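Local coordinates for protein cellulase (Bacteroides salanitronis, PDB 6WQY) that probably hydrolyses internal beta-1,4-glucosidic bonds of cellulose and related polysaccharides through its family 5 (GH5_4) glycoside hydrolase domain, a TIM barrel, at residues L98-V101 and A102-V105; M152-Q155 and I156-F160; W199-V202 and F203-V207; G212-Q215 and T216-L219. All coordinates share one frame; numbering follows the deposited sequence.

Contact 1 (L98-V101 and A102-V105); sequences LNRV and AEVV
Leu98 O accepts the amide of Ala102, the first of four successive i to i+4 backbone bonds that run through this part of helix 95-110. One residue on, Asn99 bonds through its carbonyl to Glu103 N, and its side-chain ND2 lies 3.1 Å from Glu103 OE2, the amide plane almost perpendicular to the carboxylate. Arg100 carries the main side-chain contact, an i to i+3 salt bridge: NH1 donates to Glu103 OE1 at 2.9 Å, in the guanidinium plane. A bend at chi2 (58°) lays the arginine forward along the helix, toward Val104, and its guanidinium lies with one face over Val104 CG2, 3.8 Å from CZ. Tyr107 OH is a second partner of NH1, while NH2 forms a salt bridge with Glu51 OE2 and a hydrogen bond to Ala59 O, so both ends of the group are held and its rotation is probably restricted. Val101 O takes the amide of Val105 in a nearly straight bond of 2.9 Å. In the beta-alpha-beta unit formed with strands 74-77 and 114-118, the buried side of the helix turns Leu98 and Val101 onto Trp81, and Leu98, Asn99 and Ala102 pack against Arg159 of helix 139-159.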
loop_
_atom_site.group_PDB
_atom_site.type_symbol
_atom_site.label_atom_id
_atom_site.label_comp_id
_atom_site.label_asym_id
_atom_site.label_seq_id
_atom_site.Cartn_x
_atom_site.Cartn_y
_atom_site.Cartn_z
ATOM N N LEU A 98 16.922 -10.319 2.854
ATOM C CA LEU A 98 15.885 -11.011 2.099
ATOM C C LEU A 98 15.252 -12.119 2.928
ATOM O O LEU A 98 14.031 -12.326 2.875
ATOM C CB LEU A 98 16.490 -11.526 0.797
ATOM C CG LEU A 98 15.566 -12.133 -0.244
ATOM C CD1 LEU A 98 14.422 -11.201 -0.602
ATOM C CD2 LEU A 98 16.364 -12.490 -1.486
ATOM N N ASN A 99 16.059 -12.831 3.721
ATOM C CA ASN A 99 15.504 -13.826 4.622
ATOM C C ASN A 99 14.542 -13.194 5.621
ATOM O O ASN A 99 13.498 -13.781 5.937
ATOM C CB ASN A 99 16.626 -14.549 5.357
ATOM C CG ASN A 99 16.093 -15.638 6.254
ATOM O OD1 ASN A 99 15.844 -16.759 5.806
ATOM N ND2 ASN A 99 15.907 -15.323 7.523
ATOM N N ARG A 100 14.880 -12.021 6.161
ATOM C CA ARG A 100 13.977 -11.364 7.105
ATOM C C ARG A 100 12.641 -11.032 6.440
ATOM O O ARG A 100 11.572 -11.215 7.036
ATOM C CB ARG A 100 14.612 -10.101 7.680
ATOM C CG ARG A 100 13.698 -9.307 8.601
ATOM C CD ARG A 100 13.218 -10.139 9.783
ATOM N NE ARG A 100 12.328 -9.388 10.657
ATOM C CZ ARG A 100 11.466 -9.946 11.494
ATOM N NH1 ARG A 100 11.348 -11.263 11.572
ATOM N NH2 ARG A 100 10.691 -9.164 12.233
ATOM N N VAL A 101 12.681 -10.520 5.210
ATOM C CA VAL A 101 11.433 -10.272 4.489
ATOM C C VAL A 101 10.642 -11.576 4.377
ATOM O O VAL A 101 9.417 -11.610 4.588
ATOM C CB VAL A 101 11.728 -9.649 3.109
ATOM C CG1 VAL A 101 10.451 -9.481 2.312
ATOM C CG2 VAL A 101 12.425 -8.305 3.269
ATOM N N ALA A 102 11.333 -12.675 4.051
ATOM C CA ALA A 102 10.671 -13.972 3.965
ATOM C C ALA A 102 10.107 -14.428 5.304
ATOM O O ALA A 102 9.067 -15.111 5.332
ATOM C CB ALA A 102 11.639 -15.014 3.392
ATOM N N GLU A 103 10.755 -14.083 6.418
ATOM C CA GLU A 103 10.192 -14.414 7.726
ATOM C C GLU A 103 8.845 -13.728 7.921
ATOM O O GLU A 103 7.880 -14.342 8.383
ATOM C CB GLU A 103 11.147 -14.001 8.846
ATOM C CG GLU A 103 12.374 -14.870 8.952
ATOM C CD GLU A 103 13.348 -14.437 10.028
ATOM O OE1 GLU A 103 13.145 -13.392 10.686
ATOM O OE2 GLU A 103 14.364 -15.158 10.216
ATOM N N VAL A 104 8.774 -12.447 7.592
ATOM C CA VAL A 104 7.554 -11.682 7.809
ATOM C C VAL A 104 6.458 -12.146 6.856
ATOM O O VAL A 104 5.307 -12.319 7.273
ATOM C CB VAL A 104 7.853 -10.174 7.723
ATOM C CG1 VAL A 104 6.580 -9.367 7.921
ATOM C CG2 VAL A 104 8.881 -9.785 8.776
ATOM N N VAL A 105 6.795 -12.392 5.587
ATOM C CA VAL A 105 5.847 -13.027 4.669
ATOM C C VAL A 105 5.336 -14.336 5.247
ATOM O O VAL A 105 4.141 -14.647 5.173
ATOM C CB VAL A 105 6.504 -13.234 3.290
ATOM C CG1 VAL A 105 5.662 -14.152 2.424
ATOM C CG2 VAL A 105 6.721 -11.902 2.598
#

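Contact 2 (M152-Q155 and I156-F160)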
loop_
_atom_site.group_PDB
_atom_site.type_symbol
_atom_site.label_atom_id
_atom_site.label_comp_id
_atom_site.label_asym_id
_atom_site.label_seq_id
_atom_site.Cartn_x
_atom_site.Cartn_y
_atom_site.Cartn_z
ATOM N N MET A 152 16.559 -6.332 -8.847
ATOM C CA MET A 152 15.990 -6.543 -7.522
ATOM C C MET A 152 14.745 -7.404 -7.597
ATOM O O MET A 152 14.604 -8.369 -6.840
ATOM C CB MET A 152 15.690 -5.202 -6.854
ATOM C CG MET A 152 16.935 -4.436 -6.420
ATOM S SD MET A 152 16.550 -2.816 -5.746
ATOM C CE MET A 152 15.661 -3.243 -4.252
ATOM N N TRP A 153 13.821 -7.071 -8.498
ATOM C CA TRP A 153 12.581 -7.830 -8.587
ATOM C C TRP A 153 12.827 -9.252 -9.068
ATOM O O TRP A 153 12.094 -10.159 -8.657
ATOM C CB TRP A 153 11.531 -7.095 -9.421
ATOM C CG TRP A 153 10.769 -6.118 -8.584
ATOM C CD1 TRP A 153 10.751 -4.751 -8.683
ATOM C CD2 TRP A 153 9.924 -6.446 -7.474
ATOM N NE1 TRP A 153 9.933 -4.217 -7.697
ATOM C CE2 TRP A 153 9.409 -5.242 -6.954
ATOM C CE3 TRP A 153 9.530 -7.649 -6.883
ATOM C CZ2 TRP A 153 8.558 -5.206 -5.866
ATOM C CZ3 TRP A 153 8.671 -7.609 -5.801
ATOM C CH2 TRP A 153 8.206 -6.396 -5.297
ATOM N N THR A 154 13.842 -9.491 -9.907
ATOM C CA THR A 154 14.180 -10.871 -10.265
ATOM C C THR A 154 14.557 -11.667 -9.021
ATOM O O THR A 154 14.084 -12.789 -8.809
ATOM C CB THR A 154 15.321 -10.890 -11.292
ATOM O OG1 THR A 154 14.879 -10.280 -12.509
ATOM C CG2 THR A 154 15.774 -12.304 -11.593
ATOM N N GLN A 155 15.412 -11.085 -8.176
ATOM C CA GLN A 155 15.828 -11.773 -6.959
ATOM C C GLN A 155 14.665 -11.972 -5.994
ATOM O O GLN A 155 14.544 -13.040 -5.370
ATOM C CB GLN A 155 16.945 -10.993 -6.278
ATOM C CG GLN A 155 18.265 -11.022 -7.000
ATOM C CD GLN A 155 19.210 -10.009 -6.416
ATOM O OE1 GLN A 155 19.831 -10.257 -5.381
ATOM N NE2 GLN A 155 19.303 -8.858 -7.046
ATOM N N ILE A 156 13.824 -10.955 -5.818
ATOM C CA ILE A 156 12.689 -11.091 -4.905
ATOM C C ILE A 156 11.729 -12.151 -5.423
ATOM O O ILE A 156 11.290 -13.046 -4.686
ATOM C CB ILE A 156 12.000 -9.730 -4.709
ATOM C CG1 ILE A 156 12.945 -8.727 -4.045
ATOM C CG2 ILE A 156 10.724 -9.905 -3.905
ATOM C CD1 ILE A 156 12.497 -7.271 -4.223
ATOM N N ALA A 157 11.407 -12.087 -6.717
ATOM C CA ALA A 157 10.504 -13.076 -7.299
ATOM C C ALA A 157 11.072 -14.479 -7.165
ATOM O O ALA A 157 10.342 -15.430 -6.832
ATOM C CB ALA A 157 10.251 -12.739 -8.766
ATOM N N ASN A 158 12.367 -14.654 -7.417
ATOM C CA ASN A 158 12.955 -15.986 -7.310
ATOM C C ASN A 158 12.900 -16.494 -5.872
ATOM O O ASN A 158 12.693 -17.684 -5.631
ATOM C CB ASN A 158 14.381 -15.980 -7.853
ATOM C CG ASN A 158 14.430 -16.017 -9.375
ATOM O OD1 ASN A 158 13.514 -16.492 -10.031
ATOM N ND2 ASN A 158 15.530 -15.524 -9.934
ATOM N N ARG A 159 13.095 -15.607 -4.900
ATOM C CA ARG A 159 13.094 -16.018 -3.496
ATOM C C ARG A 159 11.721 -16.489 -3.042
ATOM O O ARG A 159 11.621 -17.281 -2.096
ATOM C CB ARG A 159 13.571 -14.860 -2.616
ATOM C CG ARG A 159 13.630 -15.146 -1.131
ATOM C CD ARG A 159 14.628 -16.255 -0.825
ATOM N NE ARG A 159 14.781 -16.508 0.602
ATOM C CZ ARG A 159 13.899 -17.182 1.338
ATOM N NH1 ARG A 159 12.806 -17.673 0.778
ATOM N NH2 ARG A 159 14.115 -17.373 2.625
ATOM N N PHE A 160 10.664 -16.016 -3.689
ATOM C CA PHE A 160 9.285 -16.342 -3.339
ATOM C C PHE A 160 8.601 -17.172 -4.419
ATOM O O PHE A 160 7.368 -17.250 -4.458
ATOM C CB PHE A 160 8.512 -15.063 -3.020
ATOM C CG PHE A 160 9.009 -14.388 -1.782
ATOM C CD1 PHE A 160 8.826 -14.989 -0.542
ATOM C CD2 PHE A 160 9.692 -13.190 -1.844
ATOM C CE1 PHE A 160 9.299 -14.395 0.610
ATOM C CE2 PHE A 160 10.173 -12.595 -0.696
ATOM C CZ PHE A 160 9.986 -13.194 0.529
#
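Trp153 and Ile156 meet one turn apart near the C-terminal end of helix 139-159, one of the outer helices of the TIM barrel. Their contact is apolar. Ile156 CD1 stands over one face of the indole, 4.2 Å from the centroid of the six-membered ring, as a CH-pi contact, and CG2 reaches CZ3 at 3.6 Å. The branching of Ile156 sets both up: CG2 lies anti to the backbone N, and CG1 lies beside it (chi1 -63°), bringing CD1 over the ring. At the indole's polar edge, NE1 donates to Ala171 O. On the outer side Thr154 and Asn158 run side by side, the CG2 methyl 3.6 Å from ND2, while Thr154 OG1 bonds back to Ala150 O. Gln155 turns its amide to the loop that leads into helix 95-110, where OE1 accepts from Ile93 N and NE2 donates to Tyr91 O. The backbone supplies four i to i+4 bonds, from the amides of Ile156, Ala157, Asn158 and Arg159. Phe160 is the first residue to leave helical geometry; its ring packs on Ile117, Leu167 and Phe169 of the barrel strands, and its amide still donates to Ala157 O at 3.2 Å.

Contact 3 (W199-V202 and F203-V207)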
loop_
_atom_site.group_PDB
_atom_site.type_symbol
_atom_site.label_atom_id
_atom_site.label_comp_id
_atom_site.label_asym_id
_atom_site.label_seq_id
_atom_site.Cartn_x
_atom_site.Cartn_y
_atom_site.Cartn_z
ATOM N N TRP A 199 8.554 2.082 -15.907
ATOM C CA TRP A 199 9.091 1.335 -14.777
ATOM C C TRP A 199 8.153 0.218 -14.353
ATOM O O TRP A 199 8.599 -0.899 -14.045
ATOM C CB TRP A 199 9.318 2.272 -13.596
ATOM C CG TRP A 199 10.447 3.247 -13.751
ATOM C CD1 TRP A 199 11.324 3.360 -14.781
ATOM C CD2 TRP A 199 10.803 4.253 -12.804
ATOM N NE1 TRP A 199 12.222 4.380 -14.516
ATOM C CE2 TRP A 199 11.907 4.948 -13.309
ATOM C CE3 TRP A 199 10.280 4.626 -11.567
ATOM C CZ2 TRP A 199 12.507 6.003 -12.611
ATOM C CZ3 TRP A 199 10.866 5.668 -10.882
ATOM C CH2 TRP A 199 11.970 6.333 -11.399
ATOM N N ASN A 200 6.846 0.495 -14.322
ATOM C CA ASN A 200 5.906 -0.556 -13.966
ATOM C C ASN A 200 5.971 -1.702 -14.967
ATOM O O ASN A 200 5.859 -2.877 -14.582
ATOM C CB ASN A 200 4.490 -0.001 -13.857
ATOM C CG ASN A 200 4.252 0.749 -12.556
ATOM O OD1 ASN A 200 4.916 0.497 -11.544
ATOM N ND2 ASN A 200 3.278 1.654 -12.573
ATOM N N GLN A 201 6.144 -1.382 -16.251
ATOM C CA GLN A 201 6.280 -2.432 -17.258
ATOM C C GLN A 201 7.541 -3.261 -17.032
ATOM O O GLN A 201 7.523 -4.491 -17.183
ATOM C CB GLN A 201 6.296 -1.825 -18.661
ATOM C CG GLN A 201 6.271 -2.869 -19.772
ATOM C CD GLN A 201 4.931 -3.561 -19.843
ATOM O OE1 GLN A 201 3.937 -2.959 -20.244
ATOM N NE2 GLN A 201 4.877 -4.817 -19.422
ATOM N N VAL A 202 8.652 -2.608 -16.686
ATOM C CA VAL A 202 9.892 -3.323 -16.382
ATOM C C VAL A 202 9.690 -4.299 -15.231
ATOM O O VAL A 202 10.165 -5.442 -15.278
ATOM C CB VAL A 202 11.023 -2.315 -16.095
ATOM C CG1 VAL A 202 12.221 -3.004 -15.454
ATOM C CG2 VAL A 202 11.434 -1.587 -17.371
ATOM N N PHE A 203 9.011 -3.848 -14.175
ATOM C CA PHE A 203 8.689 -4.708 -13.036
ATOM C C PHE A 203 7.860 -5.905 -13.460
ATOM O O PHE A 203 8.207 -7.050 -13.138
ATOM C CB PHE A 203 7.952 -3.862 -11.985
ATOM C CG PHE A 203 7.044 -4.631 -11.062
ATOM C CD1 PHE A 203 7.544 -5.379 -10.003
ATOM C CD2 PHE A 203 5.679 -4.570 -11.234
ATOM C CE1 PHE A 203 6.683 -6.054 -9.144
ATOM C CE2 PHE A 203 4.824 -5.245 -10.376
ATOM C CZ PHE A 203 5.335 -5.973 -9.322
ATOM N N VAL A 204 6.759 -5.673 -14.179
ATOM C CA VAL A 204 5.919 -6.796 -14.593
ATOM C C VAL A 204 6.739 -7.789 -15.406
ATOM O O VAL A 204 6.723 -9.002 -15.150
ATOM C CB VAL A 204 4.691 -6.301 -15.375
ATOM C CG1 VAL A 204 3.914 -7.475 -15.966
ATOM C CG2 VAL A 204 3.779 -5.458 -14.503
ATOM N N ASP A 205 7.484 -7.290 -16.393
ATOM C CA ASP A 205 8.247 -8.182 -17.258
ATOM C C ASP A 205 9.249 -9.000 -16.455
ATOM O O ASP A 205 9.437 -10.196 -16.708
ATOM C CB ASP A 205 8.975 -7.378 -18.337
ATOM C CG ASP A 205 8.034 -6.737 -19.351
ATOM O OD1 ASP A 205 6.832 -7.034 -19.351
ATOM O OD2 ASP A 205 8.532 -5.933 -20.181
ATOM N N ALA A 206 9.931 -8.366 -15.504
ATOM C CA ALA A 206 10.947 -9.067 -14.733
ATOM C C ALA A 206 10.330 -10.158 -13.869
ATOM O O ALA A 206 10.882 -11.255 -13.760
ATOM C CB ALA A 206 11.741 -8.080 -13.876
ATOM N N VAL A 207 9.190 -9.872 -13.236
ATOM C CA VAL A 207 8.522 -10.882 -12.418
ATOM C C VAL A 207 8.061 -12.043 -13.289
ATOM O O VAL A 207 8.301 -13.214 -12.972
ATOM C CB VAL A 207 7.354 -10.254 -11.634
ATOM C CG1 VAL A 207 6.534 -11.347 -10.934
ATOM C CG2 VAL A 207 7.867 -9.228 -10.621
#
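Gln201 and Asp205, one helical turn apart, are joined by a side-chain hydrogen bond from NE2 to OD1 of 3.0 Å. It is not an ideal one: the N-H...O angle is 142°, and the donor meets the carboxylate oxygen from above the carboxylate plane, the amide and carboxylate planes being turned 31° from one another. The glutamine reaches its partner by bending at chi2 (70°), which swings the amide along the helix toward the next turn. Its other end is held too, since OE1 accepts from the backbone N of Gln239, so the amide spans from Asp205 to the loop at Pro238 and Gln239. Beneath this pair Asp205 N donates to Gln201 O at 2.9 Å, and the same i to i+4 pattern links Phe203 to Trp199, Val204 to Asn200 and Ala206 to Val202. These bonds belong to helix 191-209, which precedes strand 219-222 in the alternating beta/alpha order of the barrel. Phe203 faces that strand, packing on Leu219 and Val221. One edge of its ring comes near Asn200 O, with CD2 at 3.8 Å, while Trp153 of helix 139-159 meets the ring edge-to-face. Val204 CG2 approaches the same Asn200 carbonyl oxygen at 3.3 Å. Asn200 itself sends ND2 to Pro222 O, and Trp199 NE1 donates to Asn142 OD1. Val202 lies against Lys146 and Ala150, and Trp199 touches Val145 and Ile132.

Contact 4 (G212-Q215 and T216-L219); sequences GNNQ and TRYL
Arg217 grips the side chain of Asn214 side-on, with NE and NH2 both donating to the single oxygen OD1 at 2.9 Å. The oxygen lies in the guanidinium plane, but the two donors use it differently: NE arrives in the carbonyl plane of the amide, whereas NH2 stands above it, because the amide and guanidinium planes are 63° apart. The two side chains run alongside each other and point the same way, the arginine extended as far as CD and then bent at chi3 (-53°) so that its NE-NH2 edge turns back onto the asparagine. Around this pair the backbone turns tightly in the helix-to-strand connection of the barrel, between helix 191-209 and strand 219-222. Gln215 N donates to Gly212 O, and Thr216 N donates to Asn213 O at 3.2 Å from above its carbonyl plane. Two waters complete the turn through Thr216 OG1: one donates to this hydroxyl and to Gly212 O, 2.8 Å each, while the other accepts from the hydroxyl and donates to Asn213 O, 2.7 Å each. In the next shell, Asn214 ND2 is held by Thr210 OG1 and Ala157 O, which fixes which way its amide faces. The remaining guanidinium N-H groups go to carbonyls of the loop before strand 167-170 and of its first residue, with NH2 bonding Lys163 O and NH1 bonding Gly164 O and Leu167 O. The buried guanidinium is thus ringed by neutral oxygens, and its positive charge is probably stabilised by the carbonyl dipoles around it.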
loop_
_atom_site.group_PDB
_atom_site.type_symbol
_atom_site.label_atom_id
_atom_site.label_comp_id
_atom_site.label_asym_id
_atom_site.label_seq_id
_atom_site.Cartn_x
_atom_site.Cartn_y
_atom_site.Cartn_z
ATOM N N GLY A 212 6.913 -20.023 -13.498
ATOM C CA GLY A 212 6.286 -20.727 -12.398
ATOM C C GLY A 212 5.107 -19.959 -11.861
ATOM O O GLY A 212 4.344 -19.323 -12.611
ATOM N N ASN A 213 4.961 -19.992 -10.531
ATOM C CA ASN A 213 3.881 -19.273 -9.873
ATOM C C ASN A 213 3.935 -17.784 -10.176
ATOM O O ASN A 213 2.897 -17.112 -10.177
ATOM C CB ASN A 213 3.962 -19.486 -8.359
ATOM C CG ASN A 213 3.595 -20.896 -7.947
ATOM O OD1 ASN A 213 2.573 -21.433 -8.377
ATOM N ND2 ASN A 213 4.435 -21.508 -7.117
ATOM N N ASN A 214 5.128 -17.242 -10.418
ATOM C CA ASN A 214 5.246 -15.812 -10.692
ATOM C C ASN A 214 4.601 -15.409 -12.008
ATOM O O ASN A 214 4.346 -14.219 -12.205
ATOM C CB ASN A 214 6.713 -15.397 -10.627
ATOM C CG ASN A 214 7.263 -15.470 -9.222
ATOM O OD1 ASN A 214 6.546 -15.219 -8.249
ATOM N ND2 ASN A 214 8.522 -15.836 -9.096
ATOM N N GLN A 215 4.301 -16.362 -12.895
ATOM C CA GLN A 215 3.628 -16.034 -14.148
ATOM C C GLN A 215 2.189 -15.604 -13.931
ATOM O O GLN A 215 1.632 -14.861 -14.752
ATOM C CB GLN A 215 3.625 -17.239 -15.090
ATOM C CG GLN A 215 4.989 -17.664 -15.529
ATOM C CD GLN A 215 5.000 -18.222 -16.936
ATOM O OE1 GLN A 215 4.001 -18.763 -17.413
ATOM N NE2 GLN A 215 6.134 -18.094 -17.610
ATOM N N THR A 216 1.560 -16.071 -12.851
ATOM C CA THR A 216 0.140 -15.845 -12.613
ATOM C C THR A 216 -0.133 -15.143 -11.286
ATOM O O THR A 216 -1.293 -15.078 -10.861
ATOM C CB THR A 216 -0.642 -17.168 -12.689
ATOM O OG1 THR A 216 -0.001 -18.161 -11.881
ATOM C CG2 THR A 216 -0.702 -17.679 -14.123
ATOM N N ARG A 217 0.898 -14.625 -10.632
ATOM C CA ARG A 217 0.752 -13.913 -9.367
ATOM C C ARG A 217 0.075 -12.564 -9.591
ATOM O O ARG A 217 0.296 -11.902 -10.601
ATOM C CB ARG A 217 2.147 -13.681 -8.774
ATOM C CG ARG A 217 2.142 -13.113 -7.362
ATOM C CD ARG A 217 3.529 -12.993 -6.758
ATOM N NE ARG A 217 4.285 -14.228 -6.819
ATOM C CZ ARG A 217 4.034 -15.309 -6.089
ATOM N NH1 ARG A 217 3.052 -15.309 -5.199
ATOM N NH2 ARG A 217 4.772 -16.403 -6.260
ATOM N N TYR A 218 -0.757 -12.138 -8.623
ATOM C CA TYR A 218 -1.308 -10.785 -8.661
ATOM C C TYR A 218 -0.219 -9.785 -8.292
ATOM O O TYR A 218 0.550 -9.994 -7.342
ATOM C CB TYR A 218 -2.492 -10.634 -7.698
ATOM C CG TYR A 218 -3.702 -11.465 -8.062
ATOM C CD1 TYR A 218 -3.748 -12.809 -7.771
ATOM C CD2 TYR A 218 -4.796 -10.900 -8.716
ATOM C CE1 TYR A 218 -4.851 -13.577 -8.103
ATOM C CE2 TYR A 218 -5.894 -11.663 -9.063
ATOM C CZ TYR A 218 -5.925 -12.998 -8.746
ATOM O OH TYR A 218 -7.005 -13.784 -9.074
ATOM N N LEU A 219 -0.151 -8.702 -9.061
ATOM C CA LEU A 219 0.840 -7.659 -8.870
ATOM C C LEU A 219 0.145 -6.312 -8.727
ATOM O O LEU A 219 -0.893 -6.064 -9.357
ATOM C CB LEU A 219 1.802 -7.581 -10.057
ATOM C CG LEU A 219 2.405 -8.906 -10.520
ATOM C CD1 LEU A 219 3.284 -8.674 -11.744
ATOM C CD2 LEU A 219 3.192 -9.593 -9.421
HETATM O O HOH W 1 1.646 -19.975 -13.154
HETATM O O HOH W 2 0.485 -17.860 -9.261
#

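From the N terminus, the four contacts follow one another in series, none nested within or crossing another. Contacts 1, 2 and 3 lie inside single outer helices, 95-110, 139-159 and 191-209, and close no loop; contact 4 closes the short turn between the last of these and strand 219-222. Successive elements of the barrel are tied together where contacts touch. Leu98 and Ala102 of contact 1 pack on Arg159 and Phe160 of contact 2. The Trp153 ring of contact 2 meets Phe203 of contact 3, which in turn lies on Leu219 of contact 4. Contact 4 also returns to contact 2, where Arg217 packs against Phe160 just past the end of helix 139-159.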